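Local coordinates for protein tRNA (adenine(22)-N(1))-methyltransferase (Bacillus subtilis, PDB 6Q56) that catalyses the S-adenosyl-L-methionine-dependent methylation of N1 of adenosine 22 in tRNA, at residues M23-S28 / A90-G95. The protein carries 2 engineered substitutions. Residues are numbered along the deposited sequence; the frame is centred on the assembly and turned at random.
Sequences MADIGS and AITIAG
Residues 23-26 and 90-94 run side by side as parallel strands, their axes at 17°, with Ala24 N bonded to Ala90 O, Thr92 N to Ala24 O (2.8 Å) and Ile26 N to Thr92 O. On one face Thr92 and Asp25 meet: Thr92 OG1 donates to Asp25 OD1 (3.0 Å), approaching from above the carboxylate plane. The threonine hydroxyl lies between its own backbone N and carbonyl carbon (chi1 52°), a rotation that turns it to the neighbouring strand, while the beta-branched residue suits the extended chain. Asp25 OD2 receives a second bond, from Ser28 OG (2.8 Å), also out of plane, and the two hydroxyls together restrain the rotation of this buried carboxylate. Met23 reaches along the same face, its chain bent at the third torsion to bring CE within 3.6 Å of Thr92 OG1; helix 32-39 packs on the side chains of Met23 and Asp25. The other face is apolar, and isoleucine, beta-branched and greasy, suits an extended strand whose face is buried. Ile26 and Ile93 lie alongside each other, CG1 to CG1 3.9 Å, and Ile26 CG1 also touches Ile91 CG2, which lies against the Ala24 carbonyl oxygen; the small Ala24 CB sits on this face too. Past Ile26 the strands part at a type II turn, Asp25 to Ser28, where Gly27 accepts a positive phi (63°). Water 1 bridges the widening gap, accepting from Ala94 N (2.8 Å) and lying 2.9 Å from Asp25 OD1. Strand 43-50 flanks residues 23-26 and strand 117-122 flanks residues 90-94, making this the central parallel pair of a Rossmann-like methyltransferase sheet; the acidic strand end followed by a glycine turn is consistent with the S-adenosylmethionine-binding motif of this class.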
ATOM      1  N   MET A  23      -7.710  12.771  -7.695  1.00 35.40           N
ATOM      2  CA  MET A  23      -6.860  11.645  -7.377  1.00 38.22           C
ATOM      3  C   MET A  23      -5.917  11.271  -8.490  1.00 35.87           C
ATOM      4  O   MET A  23      -6.202  11.475  -9.658  1.00 39.10           O
ATOM      5  CB  MET A  23      -7.730  10.433  -7.104  1.00 36.89           C
ATOM      6  CG  MET A  23      -8.753  10.216  -8.194  1.00 45.31           C
ATOM      7  SD  MET A  23      -9.379   8.545  -8.278  1.00 50.10           S
ATOM      8  CE  MET A  23      -7.839   7.647  -8.280  1.00 38.40           C
ATOM      9  N   ALA A  24      -4.792  10.703  -8.095  1.00 36.81           N
ATOM     10  CA  ALA A  24      -3.800  10.236  -9.029  1.00 30.48           C
ATOM     11  C   ALA A  24      -3.598   8.771  -8.735  1.00 29.62           C
ATOM     12  O   ALA A  24      -3.224   8.397  -7.638  1.00 39.28           O
ATOM     13  CB  ALA A  24      -2.504  10.997  -8.882  1.00 29.75           C
ATOM     14  N   ASP A  25      -3.860   7.944  -9.730  1.00 33.97           N
ATOM     15  CA  ASP A  25      -3.698   6.514  -9.603  1.00 26.01           C
ATOM     16  C   ASP A  25      -2.423   6.139 -10.326  1.00 28.11           C
ATOM     17  O   ASP A  25      -2.350   6.196 -11.541  1.00 32.99           O
ATOM     18  CB  ASP A  25      -4.895   5.779 -10.193  1.00 37.38           C
ATOM     19  CG  ASP A  25      -4.877   4.295  -9.891  1.00 31.02           C
ATOM     20  OD1 ASP A  25      -4.158   3.884  -8.970  1.00 27.17           O
ATOM     21  OD2 ASP A  25      -5.591   3.551 -10.576  1.00 26.60           O
ATOM     22  N   ILE A  26      -1.416   5.766  -9.556  1.00 27.35           N
ATOM     23  CA  ILE A  26      -0.133   5.392 -10.098  1.00 26.49           C
ATOM     24  C   ILE A  26      -0.148   3.929 -10.517  1.00 31.48           C
ATOM     25  O   ILE A  26      -0.577   3.067  -9.764  1.00 30.89           O
ATOM     26  CB  ILE A  26       0.968   5.642  -9.065  1.00 28.54           C
ATOM     27  CG1 ILE A  26       0.751   6.999  -8.402  1.00 36.94           C
ATOM     28  CG2 ILE A  26       2.337   5.561  -9.709  1.00 26.14           C
ATOM     29  CD1 ILE A  26       0.694   8.156  -9.369  1.00 26.10           C
ATOM     30  N   GLY A  27       0.306   3.670 -11.734  1.00 31.70           N
ATOM     31  CA  GLY A  27       0.330   2.330 -12.277  1.00 31.70           C
ATOM     32  C   GLY A  27      -1.089   1.826 -12.376  1.00 32.88           C
ATOM     33  O   GLY A  27      -1.368   0.676 -12.098  1.00 31.50           O
ATOM     34  N   SER A  28      -1.978   2.724 -12.776  1.00 34.70           N
ATOM     35  CA  SER A  28      -3.398   2.433 -12.894  1.00 34.19           C
ATOM     36  C   SER A  28      -3.719   1.229 -13.763  1.00 37.22           C
ATOM     37  O   SER A  28      -3.256   1.113 -14.883  1.00 42.19           O
ATOM     38  CB  SER A  28      -4.151   3.652 -13.424  1.00 35.29           C
ATOM     39  OG  SER A  28      -5.545   3.454 -13.378  1.00 33.38           O
ATOM     40  N   ALA A  90      -5.429  13.269  -3.503  1.00 39.49           N
ATOM     41  CA  ALA A  90      -5.362  11.902  -3.041  1.00 42.11           C
ATOM     42  C   ALA A  90      -4.522  11.131  -4.026  1.00 37.60           C
ATOM     43  O   ALA A  90      -4.578  11.377  -5.214  1.00 44.08           O
ATOM     44  CB  ALA A  90      -6.745  11.301  -2.942  1.00 39.73           C
ATOM     45  N   ILE A  91      -3.740  10.195  -3.527  1.00 36.18           N
ATOM     46  CA  ILE A  91      -2.906   9.403  -4.390  1.00 31.25           C
ATOM     47  C   ILE A  91      -3.077   7.937  -4.075  1.00 32.75           C
ATOM     48  O   ILE A  91      -2.921   7.510  -2.947  1.00 32.41           O
ATOM     49  CB  ILE A  91      -1.435   9.794  -4.256  1.00 30.88           C
ATOM     50  CG1 ILE A  91      -1.264  11.272  -4.583  1.00 33.98           C
ATOM     51  CG2 ILE A  91      -0.584   8.939  -5.169  1.00 33.31           C
ATOM     52  CD1 ILE A  91       0.168  11.687  -4.739  1.00 39.50           C
ATOM     53  N   THR A  92      -3.400   7.175  -5.105  1.00 42.40           N
ATOM     54  CA  THR A  92      -3.586   5.748  -4.964  1.00 31.44           C
ATOM     55  C   THR A  92      -2.489   4.993  -5.689  1.00 28.72           C
ATOM     56  O   THR A  92      -2.192   5.259  -6.840  1.00 34.77           O
ATOM     57  CB  THR A  92      -4.946   5.296  -5.521  1.00 27.44           C
ATOM     58  OG1 THR A  92      -5.113   5.784  -6.853  1.00 33.24           O
ATOM     59  CG2 THR A  92      -6.070   5.809  -4.674  1.00 28.19           C
ATOM     60  N   ILE A  93      -1.902   4.036  -4.990  1.00 33.69           N
ATOM     61  CA  ILE A  93      -0.867   3.183  -5.540  1.00 32.32           C
ATOM     62  C   ILE A  93      -1.186   1.775  -5.068  1.00 27.29           C
ATOM     63  O   ILE A  93      -1.073   1.474  -3.891  1.00 26.46           O
ATOM     64  CB  ILE A  93       0.536   3.577  -5.070  1.00 40.54           C
ATOM     65  CG1 ILE A  93       0.704   5.095  -5.055  1.00 38.50           C
ATOM     66  CG2 ILE A  93       1.575   2.935  -5.966  1.00 36.65           C
ATOM     67  CD1 ILE A  93       2.057   5.555  -4.568  1.00 27.37           C
ATOM     68  N   ALA A  94      -1.596   0.922  -5.994  1.00 29.72           N
ATOM     69  CA  ALA A  94      -1.970  -0.438  -5.661  1.00 28.25           C
ATOM     70  C   ALA A  94      -1.487  -1.474  -6.664  1.00 28.09           C
ATOM     71  O   ALA A  94      -1.037  -1.146  -7.744  1.00 28.05           O
ATOM     72  CB  ALA A  94      -3.475  -0.521  -5.523  1.00 30.43           C
ATOM     73  N   GLY A  95      -1.596  -2.736  -6.274  1.00 32.69           N
ATOM     74  CA  GLY A  95      -1.181  -3.841  -7.110  1.00 29.17           C
ATOM     75  C   GLY A  95       0.321  -3.901  -7.278  1.00 28.15           C
ATOM     76  O   GLY A  95       0.820  -4.373  -8.285  1.00 34.13           O
TER
HETATM   77  O   HOH W   1      -2.363   1.675  -8.623  1.00 24.98           O
HETATM   78  O   HOH W   2      -2.928  -0.524  -9.690  1.00 32.74           O